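Long-range contacts in 2-nitrobenzoate nitroreductase (Pseudomonas fluorescens, PDB 4Z85), which reduces the nitro group of 2-nitrobenzoate, probably with bound FMN as its cofactor: residues Ile27-Gly37 / Asn80-Met91; Phe119-Ile127 / Ile132-Lys142. All coordinates share one frame; numbering follows the deposited sequence.

Interaction 1 of 2, residues Ile27-Gly37 / Asn80-Met91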
# COMPACT_ATOMS: atom_id res chain seq x y z
N ILE A 27 6.75 2.42 1.07
CA ILE A 27 7.12 3.78 1.47
C ILE A 27 7.53 4.59 0.26
O ILE A 27 8.46 4.24 -0.47
CB ILE A 27 8.26 3.77 2.49
CG1 ILE A 27 7.87 2.92 3.70
CG2 ILE A 27 8.58 5.20 2.96
CD1 ILE A 27 9.05 2.65 4.65
N ALA A 28 6.82 5.69 0.04
CA ALA A 28 7.18 6.63 -1.02
C ALA A 28 7.97 7.77 -0.38
O ALA A 28 7.40 8.58 0.34
CB ALA A 28 5.93 7.17 -1.72
N LEU A 29 9.27 7.82 -0.64
CA LEU A 29 10.06 8.95 -0.16
C LEU A 29 10.05 9.98 -1.29
O LEU A 29 10.76 9.84 -2.26
CB LEU A 29 11.48 8.51 0.22
CG LEU A 29 12.47 9.57 0.67
CD1 LEU A 29 11.85 10.49 1.71
CD2 LEU A 29 13.71 8.87 1.22
N VAL A 30 9.18 10.97 -1.15
CA VAL A 30 8.91 11.93 -2.21
C VAL A 30 9.89 13.08 -2.16
O VAL A 30 10.00 13.76 -1.13
CB VAL A 30 7.47 12.46 -2.10
CG1 VAL A 30 7.18 13.51 -3.17
CG2 VAL A 30 6.48 11.29 -2.22
N THR A 31 10.62 13.28 -3.26
CA THR A 31 11.37 14.52 -3.44
C THR A 31 10.59 15.46 -4.36
O THR A 31 9.97 15.04 -5.34
CB THR A 31 12.79 14.28 -4.00
OG1 THR A 31 12.76 13.35 -5.09
CG2 THR A 31 13.72 13.75 -2.91
N SER A 32 10.60 16.75 -3.99
CA SER A 32 9.87 17.77 -4.73
C SER A 32 10.67 19.07 -4.67
O SER A 32 11.58 19.19 -3.87
CB SER A 32 8.46 17.94 -4.16
OG SER A 32 8.48 18.23 -2.77
N LEU A 33 10.34 20.03 -5.54
CA LEU A 33 11.03 21.33 -5.54
C LEU A 33 10.09 22.49 -5.21
O LEU A 33 8.97 22.54 -5.71
CB LEU A 33 11.67 21.58 -6.90
CG LEU A 33 12.80 20.66 -7.35
CD1 LEU A 33 13.19 20.99 -8.78
CD2 LEU A 33 13.99 20.81 -6.41
N ASN A 34 10.55 23.42 -4.37
CA ASN A 34 9.74 24.61 -4.09
C ASN A 34 10.01 25.73 -5.09
O ASN A 34 10.70 25.51 -6.10
CB ASN A 34 9.98 25.11 -2.65
CG ASN A 34 11.38 25.68 -2.43
OD1 ASN A 34 12.20 25.75 -3.34
ND2 ASN A 34 11.64 26.10 -1.21
N SER A 35 9.48 26.91 -4.81
CA SER A 35 9.60 28.08 -5.70
C SER A 35 11.04 28.45 -6.02
O SER A 35 11.34 28.96 -7.09
CB SER A 35 8.91 29.29 -5.08
OG SER A 35 7.55 29.03 -4.79
N GLU A 36 11.93 28.19 -5.07
CA GLU A 36 13.30 28.66 -5.14
C GLU A 36 14.27 27.59 -5.64
O GLU A 36 15.48 27.83 -5.72
CB GLU A 36 13.74 29.15 -3.76
CG GLU A 36 12.64 29.88 -3.01
CD GLU A 36 12.67 29.64 -1.51
OE1 GLU A 36 13.50 28.82 -1.05
OE2 GLU A 36 11.86 30.27 -0.79
N GLY A 37 13.75 26.41 -5.97
CA GLY A 37 14.58 25.32 -6.44
C GLY A 37 15.12 24.47 -5.30
O GLY A 37 15.96 23.59 -5.50
N ASN A 80 4.58 22.05 -3.46
CA ASN A 80 5.62 21.82 -4.47
C ASN A 80 5.09 21.02 -5.66
O ASN A 80 5.40 21.30 -6.82
CB ASN A 80 6.81 21.07 -3.86
CG ASN A 80 7.54 21.88 -2.80
OD1 ASN A 80 7.23 23.05 -2.55
ND2 ASN A 80 8.53 21.25 -2.15
N ILE A 81 4.28 20.01 -5.35
CA ILE A 81 3.70 19.18 -6.40
C ILE A 81 2.67 19.97 -7.22
O ILE A 81 2.63 19.87 -8.45
CB ILE A 81 3.04 17.90 -5.81
CG1 ILE A 81 4.12 16.92 -5.35
CG2 ILE A 81 2.09 17.26 -6.83
CD1 ILE A 81 3.57 15.70 -4.61
N ILE A 82 1.85 20.76 -6.53
CA ILE A 82 0.85 21.60 -7.20
C ILE A 82 1.51 22.59 -8.14
O ILE A 82 1.09 22.74 -9.30
CB ILE A 82 0.00 22.37 -6.18
CG1 ILE A 82 -0.94 21.41 -5.46
CG2 ILE A 82 -0.80 23.47 -6.85
CD1 ILE A 82 -1.70 22.03 -4.31
N GLU A 83 2.58 23.22 -7.67
CA GLU A 83 3.27 24.24 -8.44
C GLU A 83 4.04 23.66 -9.63
O GLU A 83 3.97 24.20 -10.73
CB GLU A 83 4.23 25.03 -7.54
CG GLU A 83 3.52 25.88 -6.50
CD GLU A 83 4.47 26.57 -5.54
OE1 GLU A 83 5.65 26.15 -5.44
OE2 GLU A 83 4.04 27.54 -4.88
N ARG A 84 4.75 22.55 -9.42
CA ARG A 84 5.60 22.03 -10.49
C ARG A 84 4.94 20.93 -11.33
O ARG A 84 5.40 20.64 -12.43
CB ARG A 84 6.91 21.50 -9.90
CG ARG A 84 7.68 22.51 -9.08
CD ARG A 84 8.90 22.98 -9.84
NE ARG A 84 9.74 23.87 -9.05
CZ ARG A 84 10.95 24.27 -9.43
NH1 ARG A 84 11.45 23.84 -10.57
NH2 ARG A 84 11.66 25.09 -8.65
N GLU A 85 3.89 20.32 -10.80
CA GLU A 85 3.20 19.19 -11.44
C GLU A 85 4.17 18.05 -11.73
O GLU A 85 3.95 17.23 -12.62
CB GLU A 85 2.49 19.66 -12.72
CG GLU A 85 1.54 20.81 -12.43
CD GLU A 85 0.81 21.30 -13.66
OE1 GLU A 85 0.66 20.51 -14.63
OE2 GLU A 85 0.38 22.47 -13.65
N GLN A 86 5.25 18.01 -10.94
CA GLN A 86 6.28 16.99 -11.07
C GLN A 86 6.79 16.61 -9.70
O GLN A 86 6.80 17.44 -8.79
CB GLN A 86 7.46 17.48 -11.90
CG GLN A 86 7.15 18.12 -13.22
CD GLN A 86 8.42 18.50 -13.95
OE1 GLN A 86 9.48 18.64 -13.33
NE2 GLN A 86 8.33 18.66 -15.25
N PHE A 87 7.24 15.36 -9.57
CA PHE A 87 7.93 14.93 -8.34
C PHE A 87 8.54 13.56 -8.54
O PHE A 87 8.26 12.88 -9.54
CB PHE A 87 6.98 14.93 -7.13
CG PHE A 87 5.77 14.04 -7.28
CD1 PHE A 87 4.66 14.48 -8.00
CD2 PHE A 87 5.71 12.80 -6.66
CE1 PHE A 87 3.53 13.68 -8.12
CE2 PHE A 87 4.59 12.00 -6.78
CZ PHE A 87 3.50 12.44 -7.51
N VAL A 88 9.38 13.16 -7.59
CA VAL A 88 9.99 11.83 -7.67
C VAL A 88 9.57 11.00 -6.48
O VAL A 88 9.60 11.47 -5.35
CB VAL A 88 11.53 11.89 -7.70
CG1 VAL A 88 12.14 10.48 -7.52
CG2 VAL A 88 12.02 12.52 -9.00
N VAL A 89 9.15 9.77 -6.77
CA VAL A 89 8.98 8.78 -5.70
C VAL A 89 10.26 7.94 -5.59
O VAL A 89 10.59 7.18 -6.48
CB VAL A 89 7.76 7.87 -5.95
CG1 VAL A 89 7.70 6.77 -4.89
CG2 VAL A 89 6.48 8.69 -5.93
N ASN A 90 10.97 8.09 -4.49
CA ASN A 90 12.16 7.30 -4.23
C ASN A 90 11.77 6.13 -3.37
O ASN A 90 11.15 6.33 -2.32
CB ASN A 90 13.24 8.11 -3.51
CG ASN A 90 13.65 9.34 -4.27
OD1 ASN A 90 14.53 9.27 -5.14
ND2 ASN A 90 13.03 10.47 -3.96
N MET A 91 12.13 4.94 -3.81
CA MET A 91 11.84 3.72 -3.06
C MET A 91 12.92 3.57 -1.99
O MET A 91 13.99 4.16 -2.08
CB MET A 91 11.80 2.50 -3.97
CG MET A 91 10.77 2.62 -5.10
SD MET A 91 9.13 3.08 -4.48
CE MET A 91 8.24 3.13 -6.02
O HOH W 1 7.82 19.44 -7.23
O HOH W 2 7.56 24.77 -6.63
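Strands 28-33 and 86-90 run antiparallel, their axes 4.5 Å apart at closest approach and 152° apart in direction. Leu29 pairs with Asn90 and Thr31 with Val88 as hydrogen-bonded pairs, with Val30 and Val89 a non-hydrogen-bonded pair between them. Thr31 N to Val88 O is 2.9 Å, and the return bond from Val88 N to Thr31 O is almost straight. Beyond Ser32 the strands part, and water 1 bridges Leu33 N and Gln86 O. Helix 80-84 then takes over as partner, its axis crossing that of strand 28-33 at 54°.

Asn90 strengthens the strand pairing with its side chain. Its ND2 donates to Leu29 O at 2.9 Å and to Thr31 OG1 at 3.1 Å, both acceptors near the amide plane. Leu29 O is thus gripped twice, by ND2 and by Asn90 N, from opposite faces of its carbonyl plane. Thr31 OG1 also bonds to Pro130 O. Asn90 OD1 accepts from Ile132 N, and bonds at both OD1 and ND2 set the amide's rotation. The strand pairing closes the six-stranded antiparallel barrel of the flavin reductase-like domain, joining its first strand to 86-90. On the face bearing Val30 and Val89, Val30 CG1 lies 3.9 Å from Phe87 CD2, while Ile81 CD1 sits over one face of that ring.

At the helix, Asn80 ND2 donates to Ser32 OG at 3.1 Å and also to Asn40 OD1. Arg84, its chain bent at chi2 (-107°), lays one guanidinium face against Leu33 CB. Its NH2 gives Asn34 O a bond of 2.8 Å, nearly along the C=O axis. That oxygen also takes Gly37 N across a type I turn; Asn34 OD1 accepts from Glu36 N, an Asx turn, and from Leu38 N. Water 2 links Leu33 O to Glu83 OE1.

Interaction 2 of 2, residues Phe119-Ile127 / Ile132-Lys142; sequences FDLTPSTTI and ITDAPIAWECK
Glu140 reaches from its strand into loop 124-127, where both carboxylate oxygens find donors. Glu140 OE2 accepts from Thr125 N at 2.9 Å and from water 4, which also donates to Ser124 OG, itself bonded to Val129 O. Glu140 OE1 takes Thr126 N, and Thr126 OG1, 2.6 Å away, on its anti lone pair. Both amides come on the syn side but about 30° out of the carboxylate plane. The hydroxyl gets there because Thr126 holds OG1 between its backbone N and carbonyl carbon (chi1 63°). With an alanine at Glu140 the amides of Thr125 and Thr126 and the Thr126 hydroxyl would probably lose their acceptors, leaving the loop freer to shift. Beside it, Ile127 CD1 packs 3.9 Å from Glu140 CB.

At the other end, Thr133 N bonds to Asp120 O at 2.8 Å, coming from above the carbonyl plane, and Thr122 OG1 and Thr133 OG1 share a hydrogen bond of 3.0 Å. Ile132 CD1 makes a CH-pi contact over one face of the Phe119 ring, 3.7 Å from its centroid. The small antiparallel pair 121-122 and 131-132 lies against barrel strands 28-33 and 86-90, loop 124-127 meets 137-150, and Phe119 packs on helix 94-103.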
# COMPACT_ATOMS: atom_id res chain seq x y z
N PHE A 119 21.11 13.73 2.20
CA PHE A 119 20.83 13.10 0.93
C PHE A 119 21.50 13.87 -0.20
O PHE A 119 21.26 15.07 -0.35
CB PHE A 119 19.32 13.04 0.66
CG PHE A 119 18.63 11.83 1.24
CD1 PHE A 119 19.20 10.58 1.15
CD2 PHE A 119 17.39 11.96 1.85
CE1 PHE A 119 18.54 9.45 1.66
CE2 PHE A 119 16.74 10.85 2.38
CZ PHE A 119 17.31 9.60 2.28
N ASP A 120 22.33 13.21 -0.99
CA ASP A 120 22.76 13.81 -2.25
C ASP A 120 21.67 13.62 -3.30
O ASP A 120 20.88 12.66 -3.22
CB ASP A 120 24.09 13.22 -2.73
CG ASP A 120 25.27 13.68 -1.88
OD1 ASP A 120 25.36 14.88 -1.56
OD2 ASP A 120 26.12 12.82 -1.53
N LEU A 121 21.62 14.52 -4.27
CA LEU A 121 20.58 14.50 -5.29
C LEU A 121 21.17 14.33 -6.69
O LEU A 121 22.24 14.86 -7.01
CB LEU A 121 19.75 15.78 -5.22
CG LEU A 121 19.11 16.05 -3.86
CD1 LEU A 121 18.57 17.46 -3.78
CD2 LEU A 121 18.00 15.03 -3.61
N THR A 122 20.46 13.57 -7.51
CA THR A 122 20.86 13.30 -8.88
C THR A 122 19.75 13.74 -9.82
O THR A 122 18.59 13.41 -9.60
CB THR A 122 21.17 11.80 -9.10
OG1 THR A 122 22.35 11.45 -8.36
CG2 THR A 122 21.39 11.50 -10.57
N PRO A 123 20.09 14.49 -10.88
CA PRO A 123 19.05 14.97 -11.80
C PRO A 123 18.19 13.84 -12.40
O PRO A 123 18.68 12.72 -12.61
CB PRO A 123 19.85 15.68 -12.89
CG PRO A 123 21.10 16.11 -12.21
CD PRO A 123 21.42 15.04 -11.21
N SER A 124 16.93 14.15 -12.66
CA SER A 124 16.05 13.23 -13.38
C SER A 124 16.12 13.47 -14.88
O SER A 124 16.49 14.56 -15.33
CB SER A 124 14.60 13.36 -12.90
OG SER A 124 14.46 12.93 -11.57
N THR A 125 15.74 12.46 -15.66
CA THR A 125 15.80 12.51 -17.12
C THR A 125 14.60 13.20 -17.76
O THR A 125 14.75 14.05 -18.64
CB THR A 125 15.94 11.09 -17.70
OG1 THR A 125 17.17 10.52 -17.27
CG2 THR A 125 15.91 11.12 -19.22
N THR A 126 13.40 12.84 -17.31
CA THR A 126 12.18 13.33 -17.94
C THR A 126 11.54 14.52 -17.23
O THR A 126 10.58 15.11 -17.74
CB THR A 126 11.12 12.23 -18.01
OG1 THR A 126 10.75 11.84 -16.68
CG2 THR A 126 11.65 11.03 -18.77
N ILE A 127 12.05 14.87 -16.06
CA ILE A 127 11.46 15.95 -15.28
C ILE A 127 12.55 16.74 -14.57
O ILE A 127 13.72 16.35 -14.59
CB ILE A 127 10.44 15.44 -14.22
CG1 ILE A 127 11.10 14.39 -13.31
CG2 ILE A 127 9.20 14.86 -14.88
CD1 ILE A 127 10.21 13.96 -12.17
N ILE A 132 16.93 10.98 -5.20
CA ILE A 132 17.95 10.79 -4.17
C ILE A 132 19.05 9.91 -4.74
O ILE A 132 18.77 8.87 -5.34
CB ILE A 132 17.34 10.17 -2.91
CG1 ILE A 132 16.51 11.23 -2.18
CG2 ILE A 132 18.42 9.58 -2.00
CD1 ILE A 132 15.60 10.68 -1.12
N THR A 133 20.31 10.33 -4.59
CA THR A 133 21.41 9.63 -5.24
C THR A 133 21.47 8.17 -4.82
O THR A 133 21.66 7.28 -5.65
CB THR A 133 22.77 10.33 -4.95
OG1 THR A 133 22.71 11.68 -5.41
CG2 THR A 133 23.90 9.62 -5.68
N ASP A 134 21.24 7.90 -3.54
CA ASP A 134 21.39 6.53 -3.03
C ASP A 134 20.13 5.65 -3.19
O ASP A 134 20.13 4.51 -2.72
CB ASP A 134 21.80 6.56 -1.56
CG ASP A 134 23.27 6.84 -1.34
OD1 ASP A 134 24.05 6.80 -2.32
OD2 ASP A 134 23.65 7.09 -0.18
N ALA A 135 19.08 6.15 -3.84
CA ALA A 135 17.83 5.38 -3.94
C ALA A 135 17.99 4.14 -4.80
O ALA A 135 18.63 4.20 -5.85
CB ALA A 135 16.70 6.25 -4.48
N PRO A 136 17.40 3.01 -4.38
CA PRO A 136 17.49 1.78 -5.16
C PRO A 136 16.73 1.88 -6.48
O PRO A 136 17.19 1.41 -7.52
CB PRO A 136 16.86 0.72 -4.25
CG PRO A 136 15.97 1.51 -3.31
CD PRO A 136 16.66 2.83 -3.11
N ILE A 137 15.55 2.48 -6.41
CA ILE A 137 14.65 2.64 -7.54
C ILE A 137 13.97 3.98 -7.33
O ILE A 137 13.70 4.36 -6.20
CB ILE A 137 13.59 1.51 -7.63
CG1 ILE A 137 14.25 0.12 -7.74
CG2 ILE A 137 12.67 1.74 -8.82
CD1 ILE A 137 13.25 -1.02 -7.77
N ALA A 138 13.70 4.70 -8.42
CA ALA A 138 12.95 5.95 -8.33
C ALA A 138 11.97 6.06 -9.48
O ALA A 138 12.25 5.64 -10.59
CB ALA A 138 13.89 7.15 -8.31
N TRP A 139 10.78 6.58 -9.20
CA TRP A 139 9.80 6.88 -10.23
C TRP A 139 9.86 8.38 -10.53
O TRP A 139 9.71 9.20 -9.62
CB TRP A 139 8.38 6.51 -9.79
CG TRP A 139 8.09 5.06 -9.59
CD1 TRP A 139 8.87 3.99 -9.93
CD2 TRP A 139 6.90 4.52 -9.01
NE1 TRP A 139 8.23 2.82 -9.60
CE2 TRP A 139 7.01 3.12 -9.04
CE3 TRP A 139 5.74 5.09 -8.46
CZ2 TRP A 139 6.02 2.27 -8.53
CZ3 TRP A 139 4.76 4.26 -7.96
CH2 TRP A 139 4.90 2.87 -8.00
N GLU A 140 10.09 8.72 -11.79
CA GLU A 140 9.93 10.09 -12.27
C GLU A 140 8.46 10.27 -12.63
O GLU A 140 7.93 9.57 -13.52
CB GLU A 140 10.84 10.36 -13.47
CG GLU A 140 12.32 10.08 -13.17
CD GLU A 140 13.26 10.43 -14.32
OE1 GLU A 140 12.76 10.80 -15.40
OE2 GLU A 140 14.49 10.32 -14.13
N CYS A 141 7.82 11.21 -11.91
CA CYS A 141 6.37 11.36 -11.94
C CYS A 141 5.87 12.74 -12.31
O CYS A 141 6.50 13.76 -11.98
CB CYS A 141 5.77 11.00 -10.58
SG CYS A 141 6.30 9.41 -9.93
N LYS A 142 4.72 12.74 -12.96
CA LYS A 142 3.95 13.95 -13.18
C LYS A 142 2.65 13.87 -12.42
O LYS A 142 2.12 12.78 -12.19
CB LYS A 142 3.70 14.16 -14.68
CG LYS A 142 4.99 14.42 -15.45
CD LYS A 142 4.73 14.58 -16.94
CE LYS A 142 5.93 15.17 -17.67
NZ LYS A 142 5.66 15.33 -19.14
O HOH W 3 22.08 9.94 -1.32
O HOH W 4 15.35 10.25 -11.52

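Interaction 1 is mostly buried and closes the barrel by regular strand pairing, giving way to polar contacts at the more exposed turn near Asn34; interaction 2, only partly buried, secures an excursion of the chain outside the barrel. Their centres lie 10 Å apart, and strands 86-90 and 137-150 are neighbours in one sheet, probably joined by hydrogen bonds from Trp139 N to Val89 O and from Met91 N to Ile137 O. Ile132 belongs to both settings, since Leu29 and Thr31 touch it. Main-chain pairing dominates interaction 1, whereas in interaction 2 one carboxylate and threonine hydroxyls do much of the bonding, and more residues meet the second subunit, whose His3 makes a weak bond to Glu140 OE2.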